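Local coordinates for Ice-binding protein isoform1a (Antarctomyces psychrotrophicus, PDB 7BWX) that probably binds to ice crystals, at specific water positions of the prism planes, through a right-handed beta-helix, at residues A14-A19 against N34-T39; A30-G35 against P49-G54. The protein carries 1 engineered substitution. One frame throughout, in Å; residues are numbered along the deposited sequence.

Contact 1: A14-A19 against N34-T39; sequences ASSFGA and NGDMGT
Ser-16 to Ala-19 turns a corner at Gly-18 against Gly-35 to Gly-38, its end-to-end direction 62° from theirs; the Phe-17/Asp-36 and Ala-19/Met-37 bridges are parallel, and a one-residue register shift between them marks a beta bulge. Asp-36 O accepts from two successive amides: from Gly-18 N at 2.7 Å and, weakly, from Ala-19 N. Asp-36 N donates to Ser-16 O, and Gly-38 N to Ala-19 O at 3.0 Å. With CG anti to the carbonyl carbon (chi1 -66°), the Asp-36 side chain lies across Phe-17, its CB 3.8 Å from the ring centroid and over the face, while Gly-38 N meets the ring edge. Carboxylate and ring planes are 82° apart. Ser-16 OG donates to Asp-36 OD2 over 2.7 Å from above the carboxylate plane, and OD1 accepts from Gln-55 N. An alanine at Asp-36 would probably leave Ser-16 OG and Gln-55 N without these acceptors, while CB could still cover the ring. Phe-17 also touches Thr-62 and Ala-66 of helix 61-79. A bulged corner between stacked parallel strands, flanked by a helix, fits the right-handed beta-solenoid of this ice-binding family.

Contact 2: A30-G35 against P49-G54; sequences ATVING and PGLITG
Ile-33 and Ile-52 sit side by side on neighbouring parallel strands, on the face away from Val-32 and Leu-51, and make the tight part of the contact. Their CB atoms are 4.0 Å apart. In Ile-33, CG2 lies anti to the backbone N and CG1 beside it (chi1 -52°); the end of this side chain leads away from 49-54, and the residue packs on Leu-199 and Val-204. Backbone bonds alternate along the pair: Leu-51 N donates to Thr-31 O, Ile-33 N to Leu-51 O at 2.9 Å, and Thr-53 N to Ile-33 O. Past Thr-53 the pairing weakens, Gly-54 N reaching Gly-35 O at 3.2 Å with a bent angle of 125°.

The opposite side is looser and more open to solvent. Val-32 CG2 comes only to 4.4 Å from Leu-51 CG. Asn-34 and Thr-53 meet through OD1 and OG1, 3.1 Å apart, close enough for a hydrogen bond, though the hydroxyl proton could also go to another acceptor; Thr-53 CG2 also lies 3.4 Å from Asn-34 OD1. Asn-34 ND2 bonds Thr-205 OG1, so the amide group lies between Thr-53 and Thr-205 of the two flanking runs. At the start of the pair one water donates to both Thr-31 O and Pro-49 O, bridging carbonyls that cannot bond each other. Thr-31 OG1 is engaged instead by Asn-27 ND2 and Asn-202 N. The aliphatic Ile pair suits a desolvated interior, whereas the Asn-34/Thr-53 pair and the water-bridged carbonyls suit a surface where polar atoms meet solvent.

Contacts 1 and 2 share Asn-34 and Gly-35, where strand 32-34 passes into strand 36-39, and their centres lie about 10 Å apart. Thus one run of chain meets 14-19 with its later part and 49-54 with its earlier part. The two contacts also touch directly: Met-37 CE of contact 1 packs 3.3 Å from Ile-52 CG2 of contact 2, and Gly-18 CA lies 4.1 Å from Ile-33 CG2, so Met-37 and Ile-33, both buried, carry contact 1 and contact 2 into one shared interior. Asp-36 OD1 approaches Gly-54 CA to 3.6 Å. Together they connect neighbouring parts of the right-handed beta-helix.

Contact 1: A14-A19 against N34-T39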
ATOM      1  N   ALA A  14      -1.148   9.681   8.797  1.00 14.00           N
ATOM      2  CA  ALA A  14      -1.165   8.258   8.352  1.00 13.85           C
ATOM      3  C   ALA A  14       0.271   7.745   8.130  1.00 13.92           C
ATOM      4  O   ALA A  14       0.448   6.530   7.975  1.00 12.51           O
ATOM      5  CB  ALA A  14      -2.000   8.099   7.110  1.00 14.10           C
ATOM      6  N   SER A  15       1.280   8.627   8.105  1.00 14.02           N
ATOM      7  CA  SER A  15       2.647   8.255   7.643  1.00 17.22           C
ATOM      8  C   SER A  15       3.310   7.221   8.569  1.00 16.78           C
ATOM      9  O   SER A  15       4.191   6.517   8.081  1.00 16.87           O
ATOM     10  CB  SER A  15       3.528   9.488   7.482  1.00 18.69           C
ATOM     11  OG  SER A  15       3.873   9.934   8.785  1.00 22.08           O
ATOM     12  N   SER A  16       2.885   7.079   9.825  1.00 15.64           N
ATOM     13  CA  SER A  16       3.483   6.133  10.785  1.00 15.76           C
ATOM     14  C   SER A  16       2.761   4.773  10.815  1.00 14.90           C
ATOM     15  O   SER A  16       3.238   3.855  11.556  1.00 13.56           O
ATOM     16  CB  SER A  16       3.528   6.779  12.118  1.00 17.33           C
ATOM     17  OG  SER A  16       2.211   6.938  12.644  1.00 18.44           O
ATOM     18  N   PHE A  17       1.690   4.605  10.039  1.00 12.71           N
ATOM     19  CA  PHE A  17       0.827   3.394  10.111  1.00 12.67           C
ATOM     20  C   PHE A  17       1.292   2.322   9.137  1.00 12.83           C
ATOM     21  O   PHE A  17       1.459   2.625   7.948  1.00 14.71           O
ATOM     22  CB  PHE A  17      -0.652   3.748   9.874  1.00 12.22           C
ATOM     23  CG  PHE A  17      -1.293   4.415  11.068  1.00 12.17           C
ATOM     24  CD1 PHE A  17      -1.043   5.754  11.365  1.00 12.35           C
ATOM     25  CD2 PHE A  17      -2.048   3.670  11.943  1.00 11.68           C
ATOM     26  CE1 PHE A  17      -1.566   6.339  12.504  1.00 12.66           C
ATOM     27  CE2 PHE A  17      -2.610   4.261  13.061  1.00 12.47           C
ATOM     28  CZ  PHE A  17      -2.370   5.585  13.342  1.00 13.42           C
ATOM     29  N   GLY A  18       1.402   1.087   9.619  1.00 13.09           N
ATOM     30  CA  GLY A  18       1.559  -0.084   8.738  1.00 14.06           C
ATOM     31  C   GLY A  18       0.231  -0.585   8.217  1.00 14.41           C
ATOM     32  O   GLY A  18       0.201  -1.114   7.102  1.00 12.52           O
ATOM     33  N   ALA A  19      -0.824  -0.446   9.026  1.00 13.78           N
ATOM     34  CA  ALA A  19      -2.192  -0.874   8.681  1.00 13.61           C
ATOM     35  C   ALA A  19      -3.150   0.136   9.313  1.00 13.40           C
ATOM     36  O   ALA A  19      -3.102   0.396  10.557  1.00 14.55           O
ATOM     37  CB  ALA A  19      -2.471  -2.267   9.138  1.00 14.94           C
ATOM     38  N   ASN A  34       5.427  -3.766  11.722  1.00 13.07           N
ATOM     39  CA  ASN A  34       6.468  -2.833  12.209  1.00 14.48           C
ATOM     40  C   ASN A  34       6.032  -1.416  11.854  1.00 15.41           C
ATOM     41  O   ASN A  34       6.495  -0.847  10.864  1.00 14.07           O
ATOM     42  CB  ASN A  34       7.872  -3.157  11.678  1.00 15.42           C
ATOM     43  CG  ASN A  34       8.317  -4.537  12.097  1.00 15.53           C
ATOM     44  OD1 ASN A  34       8.260  -4.860  13.287  1.00 16.27           O
ATOM     45  ND2 ASN A  34       8.699  -5.355  11.116  1.00 15.96           N
ATOM     46  N   GLY A  35       5.138  -0.875  12.663  1.00 15.18           N
ATOM     47  CA  GLY A  35       4.441   0.383  12.409  1.00 15.31           C
ATOM     48  C   GLY A  35       3.253   0.488  13.341  1.00 15.05           C
ATOM     49  O   GLY A  35       2.994  -0.435  14.095  1.00 14.57           O
ATOM     50  N   ASP A  36       2.535   1.576  13.224  1.00 15.31           N
ATOM     51  CA  ASP A  36       1.311   1.818  14.002  1.00 15.17           C
ATOM     52  C   ASP A  36       0.175   1.074  13.319  1.00 14.85           C
ATOM     53  O   ASP A  36       0.277   0.751  12.100  1.00 13.65           O
ATOM     54  CB  ASP A  36       1.042   3.312  14.095  1.00 15.46           C
ATOM     55  CG  ASP A  36       2.079   4.099  14.880  1.00 17.69           C
ATOM     56  OD1 ASP A  36       2.873   3.488  15.614  1.00 17.78           O
ATOM     57  OD2 ASP A  36       2.051   5.337  14.755  1.00 20.15           O
ATOM     58  N   MET A  37      -0.880   0.792  14.065  1.00 14.50           N
ATOM     59  CA  MET A  37      -2.096   0.162  13.523  1.00 14.79           C
ATOM     60  C   MET A  37      -3.296   0.903  14.090  1.00 14.80           C
ATOM     61  O   MET A  37      -3.260   1.332  15.270  1.00 13.47           O
ATOM     62  CB  MET A  37      -2.204  -1.320  13.869  1.00 17.85           C
ATOM     63  CG  MET A  37      -3.411  -1.984  13.239  1.00 21.28           C
ATOM     64  SD  MET A  37      -3.148  -3.769  13.176  1.00 25.72           S
ATOM     65  CE  MET A  37      -3.072  -4.126  14.926  1.00 31.30           C
ATOM     66  N   GLY A  38      -4.292   1.137  13.235  1.00 15.05           N
ATOM     67  CA  GLY A  38      -5.487   1.810  13.745  1.00 16.52           C
ATOM     68  C   GLY A  38      -6.732   1.533  12.950  1.00 14.81           C
ATOM     69  O   GLY A  38      -6.675   1.074  11.807  1.00 12.29           O
ATOM     70  N   THR A  39      -7.841   1.910  13.568  1.00 13.82           N
ATOM     71  CA  THR A  39      -9.176   1.891  12.983  1.00 14.41           C
ATOM     72  C   THR A  39      -9.905   3.143  13.482  1.00 15.55           C
ATOM     73  O   THR A  39      -9.401   3.787  14.396  1.00 14.74           O
ATOM     74  CB  THR A  39      -9.947   0.652  13.442  1.00 14.93           C
ATOM     75  OG1 THR A  39     -10.381   0.842  14.798  1.00 14.04           O
ATOM     76  CG2 THR A  39      -9.132  -0.610  13.392  1.00 15.30           C
TER

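Contact 2: A30-G35 against P49-G54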
ATOM      1  N   ALA A  30       0.938 -15.569  12.343  1.00 15.05           N
ATOM      2  CA  ALA A  30       2.035 -14.891  13.051  1.00 15.65           C
ATOM      3  C   ALA A  30       2.461 -13.653  12.237  1.00 16.87           C
ATOM      4  O   ALA A  30       3.617 -13.502  11.831  1.00 16.23           O
ATOM      5  CB  ALA A  30       3.164 -15.894  13.267  1.00 16.44           C
ATOM      6  N   THR A  31       1.549 -12.711  12.122  1.00 15.25           N
ATOM      7  CA  THR A  31       1.793 -11.412  11.487  1.00 13.46           C
ATOM      8  C   THR A  31       2.657 -10.546  12.386  1.00 12.96           C
ATOM      9  O   THR A  31       2.512 -10.568  13.618  1.00 13.66           O
ATOM     10  CB  THR A  31       0.436 -10.811  11.124  1.00 13.20           C
ATOM     11  OG1 THR A  31      -0.152 -11.592  10.076  1.00 12.68           O
ATOM     12  CG2 THR A  31       0.564  -9.369  10.734  1.00 13.10           C
ATOM     13  N   VAL A  32       3.518  -9.766  11.767  1.00 12.21           N
ATOM     14  CA  VAL A  32       4.316  -8.717  12.422  1.00 12.55           C
ATOM     15  C   VAL A  32       4.113  -7.417  11.664  1.00 12.58           C
ATOM     16  O   VAL A  32       4.467  -7.306  10.449  1.00 12.75           O
ATOM     17  CB  VAL A  32       5.805  -9.093  12.487  1.00 13.21           C
ATOM     18  CG1 VAL A  32       6.607  -7.945  13.036  1.00 14.12           C
ATOM     19  CG2 VAL A  32       5.987 -10.346  13.303  1.00 14.55           C
ATOM     20  N   ILE A  33       3.533  -6.452  12.349  1.00 12.34           N
ATOM     21  CA  ILE A  33       3.380  -5.070  11.834  1.00 12.88           C
ATOM     22  C   ILE A  33       4.425  -4.187  12.486  1.00 13.33           C
ATOM     23  O   ILE A  33       4.271  -3.878  13.697  1.00 15.54           O
ATOM     24  CB  ILE A  33       1.970  -4.503  12.079  1.00 12.98           C
ATOM     25  CG1 ILE A  33       0.853  -5.434  11.586  1.00 13.89           C
ATOM     26  CG2 ILE A  33       1.886  -3.126  11.473  1.00 13.09           C
ATOM     27  CD1 ILE A  33       0.869  -5.725  10.111  1.00 15.53           C
ATOM     28  N   ASN A  34       5.427  -3.766  11.722  1.00 13.07           N
ATOM     29  CA  ASN A  34       6.468  -2.833  12.209  1.00 14.48           C
ATOM     30  C   ASN A  34       6.032  -1.416  11.854  1.00 15.41           C
ATOM     31  O   ASN A  34       6.495  -0.847  10.864  1.00 14.07           O
ATOM     32  CB  ASN A  34       7.872  -3.157  11.678  1.00 15.42           C
ATOM     33  CG  ASN A  34       8.317  -4.537  12.097  1.00 15.53           C
ATOM     34  OD1 ASN A  34       8.260  -4.860  13.287  1.00 16.27           O
ATOM     35  ND2 ASN A  34       8.699  -5.355  11.116  1.00 15.96           N
ATOM     36  N   GLY A  35       5.138  -0.875  12.663  1.00 15.18           N
ATOM     37  CA  GLY A  35       4.441   0.383  12.409  1.00 15.31           C
ATOM     38  C   GLY A  35       3.253   0.488  13.341  1.00 15.05           C
ATOM     39  O   GLY A  35       2.994  -0.435  14.095  1.00 14.57           O
ATOM     40  N   PRO A  49      -2.593 -14.105  17.394  1.00 18.26           N
ATOM     41  CA  PRO A  49      -1.133 -14.300  17.289  1.00 17.81           C
ATOM     42  C   PRO A  49      -0.329 -13.230  16.532  1.00 17.61           C
ATOM     43  O   PRO A  49       0.890 -13.180  16.622  1.00 18.61           O
ATOM     44  CB  PRO A  49      -1.059 -15.646  16.546  1.00 19.52           C
ATOM     45  CG  PRO A  49      -2.269 -15.600  15.644  1.00 18.60           C
ATOM     46  CD  PRO A  49      -3.348 -15.035  16.534  1.00 18.70           C
ATOM     47  N   GLY A  50      -1.012 -12.305  15.870  1.00 15.77           N
ATOM     48  CA  GLY A  50      -0.356 -11.146  15.278  1.00 15.11           C
ATOM     49  C   GLY A  50       0.257 -10.277  16.331  1.00 17.88           C
ATOM     50  O   GLY A  50      -0.212 -10.270  17.490  1.00 16.41           O
ATOM     51  N   LEU A  51       1.249  -9.496  15.950  1.00 17.47           N
ATOM     52  CA  LEU A  51       1.655  -8.413  16.847  1.00 18.49           C
ATOM     53  C   LEU A  51       2.071  -7.162  16.111  1.00 16.07           C
ATOM     54  O   LEU A  51       2.363  -7.202  14.885  1.00 14.12           O
ATOM     55  CB  LEU A  51       2.754  -8.930  17.753  1.00 24.42           C
ATOM     56  CG  LEU A  51       4.076  -9.265  17.118  1.00 24.05           C
ATOM     57  CD1 LEU A  51       4.999  -8.085  17.149  1.00 26.44           C
ATOM     58  CD2 LEU A  51       4.731 -10.344  17.971  1.00 30.48           C
ATOM     59  N   ILE A  52       2.058  -6.064  16.831  1.00 16.20           N
ATOM     60  CA  ILE A  52       2.519  -4.793  16.243  1.00 18.50           C
ATOM     61  C   ILE A  52       3.597  -4.240  17.145  1.00 18.82           C
ATOM     62  O   ILE A  52       3.478  -4.383  18.379  1.00 16.18           O
ATOM     63  CB  ILE A  52       1.359  -3.810  16.005  1.00 24.13           C
ATOM     64  CG1 ILE A  52       1.211  -2.797  17.107  1.00 26.46           C
ATOM     65  CG2 ILE A  52       0.065  -4.546  15.753  1.00 28.40           C
ATOM     66  CD1 ILE A  52       0.384  -1.641  16.680  1.00 30.48           C
ATOM     67  N   THR A  53       4.566  -3.566  16.551  1.00 17.07           N
ATOM     68  CA  THR A  53       5.716  -3.071  17.318  1.00 18.10           C
ATOM     69  C   THR A  53       5.542  -1.579  17.498  1.00 20.29           C
ATOM     70  O   THR A  53       6.320  -1.020  18.230  1.00 22.17           O
ATOM     71  CB  THR A  53       7.012  -3.473  16.603  1.00 19.65           C
ATOM     72  OG1 THR A  53       7.048  -2.847  15.318  1.00 20.27           O
ATOM     73  CG2 THR A  53       7.062  -4.967  16.449  1.00 22.04           C
ATOM     74  N   GLY A  54       4.628  -0.937  16.762  1.00 17.84           N
ATOM     75  CA  GLY A  54       4.407   0.509  16.948  1.00 18.52           C
ATOM     76  C   GLY A  54       3.249   0.716  17.895  1.00 20.01           C
ATOM     77  O   GLY A  54       2.990  -0.148  18.724  1.00 18.92           O
TER
HETATM   78  O   HOH W   1       3.209 -12.675  15.281  1.00 14.97           O